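Local coordinates for streptomycin 3''-adenylyltransferase (Enterococcus faecalis, PDB 6SXJ), which confers resistance to spectinomycin by transferring the adenylyl group of ATP to the drug's 9-hydroxyl, releasing diphosphate, at residues 239-242 with 243-247; 199-202 with 203-207; 17-20 with 21-25. All blocks are in the same frame, centred on the assembly; numbering follows the deposited sequence.

Interaction 1. Residues 239-242 with 243-247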
loop_
_atom_site.group_PDB
_atom_site.type_symbol
_atom_site.label_atom_id
_atom_site.label_comp_id
_atom_site.label_asym_id
_atom_site.label_seq_id
_atom_site.Cartn_x
_atom_site.Cartn_y
_atom_site.Cartn_z
ATOM N N GLU A 239 7.526 26.204 -0.137
ATOM C CA GLU A 239 6.265 26.019 -0.837
ATOM C C GLU A 239 5.112 26.040 0.161
ATOM O O GLU A 239 5.251 25.620 1.312
ATOM C CB GLU A 239 6.263 24.700 -1.607
ATOM C CG GLU A 239 7.328 24.606 -2.688
ATOM C CD GLU A 239 7.041 25.507 -3.871
ATOM O OE1 GLU A 239 5.906 25.459 -4.395
ATOM O OE2 GLU A 239 7.953 26.258 -4.279
ATOM N N ASN A 240 3.965 26.544 -0.293
ATOM C CA ASN A 240 2.768 26.634 0.544
ATOM C C ASN A 240 1.930 25.367 0.369
ATOM O O ASN A 240 0.876 25.345 -0.272
ATOM C CB ASN A 240 1.979 27.890 0.199
ATOM C CG ASN A 240 2.625 29.142 0.746
ATOM O OD1 ASN A 240 3.208 29.129 1.834
ATOM N ND2 ASN A 240 2.533 30.230 -0.004
ATOM N N VAL A 241 2.437 24.284 0.964
ATOM C CA VAL A 241 1.775 22.991 0.837
ATOM C C VAL A 241 0.424 23.003 1.534
ATOM O O VAL A 241 -0.491 22.262 1.151
ATOM C CB VAL A 241 2.683 21.880 1.402
ATOM C CG1 VAL A 241 1.967 20.540 1.363
ATOM C CG2 VAL A 241 3.999 21.818 0.631
ATOM N N ASN A 242 0.285 23.811 2.587
ATOM C CA ASN A 242 -0.973 23.850 3.319
ATOM C C ASN A 242 -2.141 24.144 2.385
ATOM O O ASN A 242 -3.195 23.503 2.474
ATOM C CB ASN A 242 -0.885 24.895 4.434
ATOM C CG ASN A 242 -0.259 26.193 3.967
ATOM O OD1 ASN A 242 0.820 26.198 3.369
ATOM N ND2 ASN A 242 -0.936 27.307 4.239
ATOM N N LEU A 243 -1.965 25.092 1.463
ATOM C CA LEU A 243 -3.072 25.520 0.611
ATOM C C LEU A 243 -3.556 24.391 -0.286
ATOM O O LEU A 243 -4.765 24.171 -0.436
ATOM C CB LEU A 243 -2.640 26.721 -0.229
ATOM C CG LEU A 243 -2.021 27.847 0.597
ATOM C CD1 LEU A 243 -1.552 28.987 -0.271
ATOM C CD2 LEU A 243 -3.031 28.335 1.628
ATOM N N THR A 244 -2.625 23.675 -0.914
ATOM C CA THR A 244 -3.029 22.600 -1.815
ATOM C C THR A 244 -3.641 21.439 -1.043
ATOM O O THR A 244 -4.639 20.854 -1.477
ATOM C CB THR A 244 -1.827 22.132 -2.638
ATOM O OG1 THR A 244 -1.368 23.200 -3.475
ATOM C CG2 THR A 244 -2.203 20.952 -3.497
ATOM N N ILE A 245 -3.047 21.079 0.098
ATOM C CA ILE A 245 -3.655 20.070 0.963
ATOM C C ILE A 245 -5.100 20.449 1.259
ATOM O O ILE A 245 -6.025 19.637 1.111
ATOM C CB ILE A 245 -2.835 19.918 2.259
ATOM C CG1 ILE A 245 -1.438 19.365 1.950
ATOM C CG2 ILE A 245 -3.555 19.020 3.253
ATOM C CD1 ILE A 245 -1.381 17.852 1.876
ATOM N N ASN A 246 -5.314 21.698 1.690
ATOM C CA ASN A 246 -6.666 22.179 1.944
ATOM C C ASN A 246 -7.523 22.062 0.690
ATOM O O ASN A 246 -8.645 21.547 0.735
ATOM C CB ASN A 246 -6.621 23.627 2.436
ATOM C CG ASN A 246 -6.035 23.750 3.829
ATOM O OD1 ASN A 246 -5.942 22.763 4.563
ATOM N ND2 ASN A 246 -5.630 24.966 4.201
ATOM N N TYR A 247 -6.991 22.518 -0.446
ATOM C CA TYR A 247 -7.734 22.427 -1.698
ATOM C C TYR A 247 -8.109 20.983 -2.014
ATOM O O TYR A 247 -9.273 20.676 -2.303
ATOM C CB TYR A 247 -6.906 23.013 -2.841
ATOM C CG TYR A 247 -7.429 22.604 -4.199
ATOM C CD1 TYR A 247 -8.590 23.172 -4.705
ATOM C CD2 TYR A 247 -6.780 21.636 -4.966
ATOM C CE1 TYR A 247 -9.091 22.805 -5.932
ATOM C CE2 TYR A 247 -7.275 21.265 -6.207
ATOM C CZ TYR A 247 -8.434 21.854 -6.682
ATOM O OH TYR A 247 -8.953 21.504 -7.909
#
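The first turn of helix 241-253, the last helix of the chain, is made where Val241 and Asn242 meet Ile245 and Asn246 one turn on. Ile245 N donates to Val241 O over 3.0 Å, and the bond is nearly straight. Asn246 N does the same to Asn242 O at 2.9 Å. Just upstream, Asn240 is the centre of an inverse gamma turn, and its O receives a weak bond from Leu243 N at 3.3 Å.

On the buried side, Val241 CG1 meets Ile245 CG1 at 3.6 Å, the two side chains crossing at a slant. With CG1 anti to the backbone N (chi1 176°), Val241 directs that methyl toward Ile245. Both residues face helix 181-196, where Ile185 and Leu188 lie. On another side, Leu243 spreads its two methyls: CD1 touches Asn240 CB at 3.7 Å, and CD2 lies 3.5 Å from Asn242 ND2. Thr244 OG1 turns to helix 216-229, where it is hydrogen-bonded to Arg221 and His218. An i to i+4 apolar pair facing inward, with asparagines on the more open sides, is the pattern of an amphipathic helix start, here in the helical C-terminal part of the enzyme.

Interaction 2. Residues 199-202 with 203-207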
loop_
_atom_site.group_PDB
_atom_site.type_symbol
_atom_site.label_atom_id
_atom_site.label_comp_id
_atom_site.label_asym_id
_atom_site.label_seq_id
_atom_site.Cartn_x
_atom_site.Cartn_y
_atom_site.Cartn_z
ATOM N N LYS A 199 -11.694 3.564 -9.859
ATOM C CA LYS A 199 -10.484 2.782 -10.050
ATOM C C LYS A 199 -9.319 3.409 -9.295
ATOM O O LYS A 199 -9.250 4.630 -9.126
ATOM C CB LYS A 199 -10.132 2.669 -11.539
ATOM C CG LYS A 199 -11.305 2.884 -12.493
ATOM C CD LYS A 199 -10.872 2.775 -13.961
ATOM C CE LYS A 199 -10.381 1.372 -14.308
ATOM N NZ LYS A 199 -10.539 1.047 -15.758
ATOM N N ILE A 200 -8.405 2.557 -8.837
ATOM C CA ILE A 200 -7.165 3.002 -8.214
ATOM C C ILE A 200 -6.095 3.081 -9.291
ATOM O O ILE A 200 -6.081 2.280 -10.230
ATOM C CB ILE A 200 -6.735 2.056 -7.077
ATOM C CG1 ILE A 200 -7.737 2.125 -5.927
ATOM C CG2 ILE A 200 -5.339 2.416 -6.580
ATOM C CD1 ILE A 200 -7.548 1.043 -4.892
ATOM N N ILE A 201 -5.195 4.055 -9.166
ATOM C CA ILE A 201 -4.103 4.201 -10.127
ATOM C C ILE A 201 -2.851 4.696 -9.410
ATOM O O ILE A 201 -2.925 5.085 -8.234
ATOM C CB ILE A 201 -4.488 5.142 -11.283
ATOM C CG1 ILE A 201 -4.245 6.602 -10.894
ATOM C CG2 ILE A 201 -5.943 4.941 -11.697
ATOM C CD1 ILE A 201 -4.629 7.594 -11.978
ATOM N N PRO A 202 -1.695 4.716 -10.074
ATOM C CA PRO A 202 -0.453 5.082 -9.383
ATOM C C PRO A 202 -0.403 6.566 -9.066
ATOM O O PRO A 202 -1.049 7.397 -9.708
ATOM C CB PRO A 202 0.653 4.692 -10.374
ATOM C CG PRO A 202 -0.031 3.931 -11.493
ATOM C CD PRO A 202 -1.458 4.390 -11.491
ATOM N N LYS A 203 0.406 6.892 -8.055
ATOM C CA LYS A 203 0.469 8.263 -7.563
ATOM C C LYS A 203 0.885 9.229 -8.667
ATOM O O LYS A 203 0.204 10.229 -8.923
ATOM C CB LYS A 203 1.443 8.355 -6.387
ATOM C CG LYS A 203 1.156 7.401 -5.247
ATOM C CD LYS A 203 2.293 7.422 -4.228
ATOM C CE LYS A 203 1.794 7.814 -2.848
ATOM N NZ LYS A 203 2.909 8.171 -1.925
ATOM N N ASP A 204 2.011 8.947 -9.330
ATOM C CA ASP A 204 2.534 9.898 -10.305
ATOM C C ASP A 204 1.542 10.141 -11.438
ATOM O O ASP A 204 1.456 11.262 -11.951
ATOM C CB ASP A 204 3.883 9.414 -10.851
ATOM C CG ASP A 204 3.879 7.943 -11.228
ATOM O OD1 ASP A 204 4.202 7.637 -12.393
ATOM O OD2 ASP A 204 3.568 7.096 -10.363
ATOM N N ILE A 205 0.765 9.130 -11.826
ATOM C CA ILE A 205 -0.226 9.340 -12.876
ATOM C C ILE A 205 -1.446 10.061 -12.318
ATOM O O ILE A 205 -2.061 10.888 -13.004
ATOM C CB ILE A 205 -0.620 8.004 -13.531
ATOM C CG1 ILE A 205 0.480 7.527 -14.480
ATOM C CG2 ILE A 205 -1.941 8.153 -14.290
ATOM C CD1 ILE A 205 1.795 7.239 -13.799
ATOM N N ALA A 206 -1.832 9.740 -11.079
ATOM C CA ALA A 206 -2.927 10.457 -10.437
ATOM C C ALA A 206 -2.569 11.921 -10.212
ATOM O O ALA A 206 -3.443 12.791 -10.281
ATOM C CB ALA A 206 -3.294 9.787 -9.112
ATOM N N GLY A 207 -1.290 12.211 -9.963
ATOM C CA GLY A 207 -0.891 13.588 -9.710
ATOM C C GLY A 207 -1.083 14.488 -10.914
ATOM O O GLY A 207 -1.619 15.594 -10.801
#
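Ile201 reaches forward from the loop onto the first turn of helix 203-212, and its outer end settles against Ile205 and Ala206. The tip is the main bump: Ile201 CD1 meets Ile205 CG2 at 3.6 Å and the backbone N of Ala206 at an equal 3.6 Å, so it sits in the shallow hollow where the two residues join. One carbon back, Ile201 CG1 rests on the small methyl of Ala206, 3.8 Å from Ala206 CB. The torsion behind this is an uncommon one for isoleucine: CG1 stands between its own backbone N and carbonyl carbon (chi1 84°), and with chi2 extended the chain runs straight to the helix. Ile205 answers with CG2, which lies anti to its backbone N, and the two isoleucines meet at an angle rather than lying alongside.

Pro202 fills the next place. Pro202 CD approaches Ile205 CB at 4.2 Å, while Pro202 CB passes 3.8 Å from Asp204 OD2. The proline carbonyl points into the turn, where Ala206 N donates to Pro202 O at 2.8 Å. Ala206 CB lies 3.3 Å from Pro202 O, packed closely beside that bond.

Leu193 of helix 181-196 touches both Ile201 and Ala206, so this apolar patch continues onto the preceding helix. Asp204 OD1 has a long, weak ion pair with Lys42. With Pro202 at the N-cap, the i to i+5 pair of Ile201 and Ala206 resembles a hydrophobic staple at a helix N terminus, though Ala206 offers only a methyl; Ile205 adds a further contact.

Interaction 3. Residues 17-20 with 21-25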
loop_
_atom_site.group_PDB
_atom_site.type_symbol
_atom_site.label_atom_id
_atom_site.label_comp_id
_atom_site.label_asym_id
_atom_site.label_seq_id
_atom_site.Cartn_x
_atom_site.Cartn_y
_atom_site.Cartn_z
ATOM N N LYS A 17 9.003 -18.722 -1.754
ATOM C CA LYS A 17 9.567 -19.870 -1.055
ATOM C C LYS A 17 9.657 -19.613 0.441
ATOM O O LYS A 17 9.413 -20.524 1.245
ATOM C CB LYS A 17 10.930 -20.208 -1.650
ATOM C CG LYS A 17 10.822 -20.678 -3.116
ATOM C CD LYS A 17 12.169 -20.707 -3.816
ATOM C CE LYS A 17 12.100 -21.485 -5.132
ATOM N NZ LYS A 17 11.704 -22.908 -4.938
ATOM N N ILE A 18 9.976 -18.377 0.835
ATOM C CA ILE A 18 9.927 -18.030 2.255
ATOM C C ILE A 18 8.565 -18.391 2.822
ATOM O O ILE A 18 8.449 -19.137 3.803
ATOM C CB ILE A 18 10.236 -16.538 2.467
ATOM C CG1 ILE A 18 11.724 -16.269 2.246
ATOM C CG2 ILE A 18 9.820 -16.106 3.884
ATOM C CD1 ILE A 18 12.015 -14.850 1.819
ATOM N N LEU A 19 7.504 -17.870 2.204
ATOM C CA LEU A 19 6.171 -18.070 2.757
ATOM C C LEU A 19 5.826 -19.547 2.818
ATOM O O LEU A 19 5.180 -20.008 3.766
ATOM C CB LEU A 19 5.140 -17.306 1.927
ATOM C CG LEU A 19 5.244 -15.777 1.991
ATOM C CD1 LEU A 19 4.675 -15.175 0.722
ATOM C CD2 LEU A 19 4.528 -15.253 3.232
ATOM N N ARG A 20 6.258 -20.305 1.810
ATOM C CA ARG A 20 5.943 -21.725 1.748
ATOM C C ARG A 20 6.750 -22.512 2.770
ATOM O O ARG A 20 6.202 -23.340 3.508
ATOM C CB ARG A 20 6.211 -22.237 0.336
ATOM C CG ARG A 20 5.027 -22.104 -0.573
ATOM C CD ARG A 20 4.409 -23.460 -0.789
ATOM N NE ARG A 20 4.821 -24.019 -2.068
ATOM C CZ ARG A 20 4.830 -25.313 -2.349
ATOM N NH1 ARG A 20 4.455 -26.198 -1.436
ATOM N NH2 ARG A 20 5.210 -25.721 -3.547
ATOM N N LYS A 21 8.059 -22.271 2.822
ATOM C CA LYS A 21 8.902 -23.033 3.735
ATOM C C LYS A 21 8.469 -22.836 5.184
ATOM O O LYS A 21 8.473 -23.788 5.973
ATOM C CB LYS A 21 10.366 -22.631 3.554
ATOM C CG LYS A 21 11.319 -23.323 4.523
ATOM C CD LYS A 21 12.767 -22.917 4.277
ATOM C CE LYS A 21 13.742 -23.874 4.959
ATOM N NZ LYS A 21 13.235 -24.358 6.280
ATOM N N HIS A 22 8.085 -21.616 5.553
ATOM C CA HIS A 22 7.883 -21.267 6.957
ATOM C C HIS A 22 6.425 -21.277 7.387
ATOM O O HIS A 22 6.128 -21.640 8.530
ATOM C CB HIS A 22 8.481 -19.890 7.238
ATOM C CG HIS A 22 9.969 -19.844 7.090
ATOM N ND1 HIS A 22 10.829 -20.262 8.083
ATOM C CD2 HIS A 22 10.751 -19.437 6.063
ATOM C CE1 HIS A 22 12.076 -20.110 7.675
ATOM N NE2 HIS A 22 12.057 -19.607 6.454
ATOM N N LEU A 23 5.500 -20.882 6.517
ATOM C CA LEU A 23 4.091 -20.974 6.869
ATOM C C LEU A 23 3.530 -22.369 6.634
ATOM O O LEU A 23 2.445 -22.681 7.143
ATOM C CB LEU A 23 3.288 -19.943 6.080
ATOM C CG LEU A 23 3.724 -18.493 6.281
ATOM C CD1 LEU A 23 2.796 -17.567 5.504
ATOM C CD2 LEU A 23 3.741 -18.120 7.760
ATOM N N LYS A 24 4.240 -23.199 5.868
ATOM C CA LYS A 24 3.906 -24.613 5.631
ATOM C C LYS A 24 2.417 -24.709 5.282
ATOM O O LYS A 24 1.963 -24.001 4.379
ATOM C CB LYS A 24 4.355 -25.428 6.837
ATOM C CG LYS A 24 5.863 -25.441 7.060
ATOM C CD LYS A 24 6.207 -25.513 8.549
ATOM C CE LYS A 24 7.666 -25.144 8.819
ATOM N NZ LYS A 24 7.840 -24.294 10.036
ATOM N N ASN A 25 1.639 -25.554 5.959
ATOM C CA ASN A 25 0.250 -25.784 5.573
ATOM C C ASN A 25 -0.704 -24.702 6.064
ATOM O O ASN A 25 -1.904 -24.783 5.773
ATOM C CB ASN A 25 -0.225 -27.142 6.093
ATOM C CG ASN A 25 0.303 -28.300 5.271
ATOM O OD1 ASN A 25 1.036 -29.147 5.778
ATOM N ND2 ASN A 25 -0.064 -28.339 3.992
#
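The last turns of helix 8-23, which lies against the sheet of the nucleotidyltransferase domain, hold this contact between Leu19 and Leu23 and their neighbours. Backbone hydrogen bonds come first. Lys21 N donates to Lys17 O at 2.7 Å, and His22 N to Ile18 O at 3.1 Å. The last bonds are less regular: Leu23 N reaches Leu19 O at 2.9 Å, but it stands well above the carbonyl plane, 38° out of it, and the bond of Lys24 N to Arg20 O is weak, with an angle of 134°. Lys24 then leaves helical geometry with a positive phi.

The apolar contacts lie on the inner side. Leu19 and Leu23 lie side by side and point the same way, CD2 of Leu19 meeting CD1 of Leu23 at 3.7 Å. Leu23 also sits close over the helix backbone, with Leu23 CB 3.0 Å and Leu23 CG 3.3 Å from Leu19 O. Leu19 reaches Leu27, Thr30 and Val51 and Leu23 reaches Val53, so this ridge rests on strands 27-33 and 47-53. Ile18 and His22 line another side, facing Leu65, Ile64 and Lys68 of helix 59-69.

The polar and aromatic contacts gather round His22. Lys21 CG lies over one face of the His22 ring, offset toward the rim. Lys24 NZ makes a weak hydrogen bond to His22 O. The ring's torsion, CG anti to the carbonyl carbon (chi1 -65°), brings it back along the helix to Ile18: CG2 of Ile18 lies 4.1 Å from His22 CD2, and Ile18 O lies in the ring plane at its edge, 3.2 Å from that same CD2.

How the interactions relate
Starting from the N terminus, interaction 3 finishes helix 8-23, just before strand 27-33, in the nucleotidyltransferase domain. The chain then passes through the sheet and the first helices of the C-terminal domain before interaction 2 leads it from the loop after helix 181-196 into helix 203-212. Interaction 1 starts the final helix, 241-253. The three follow in series, none nested or crossed, and each is a local turn that closes no long loop. Interactions 1 and 2 share the helical domain and both meet helices 181-196 and 216-229, with centres about 19 Å apart; interaction 3, across the chain's centre, lies about 46 Å from interaction 1, centre to centre.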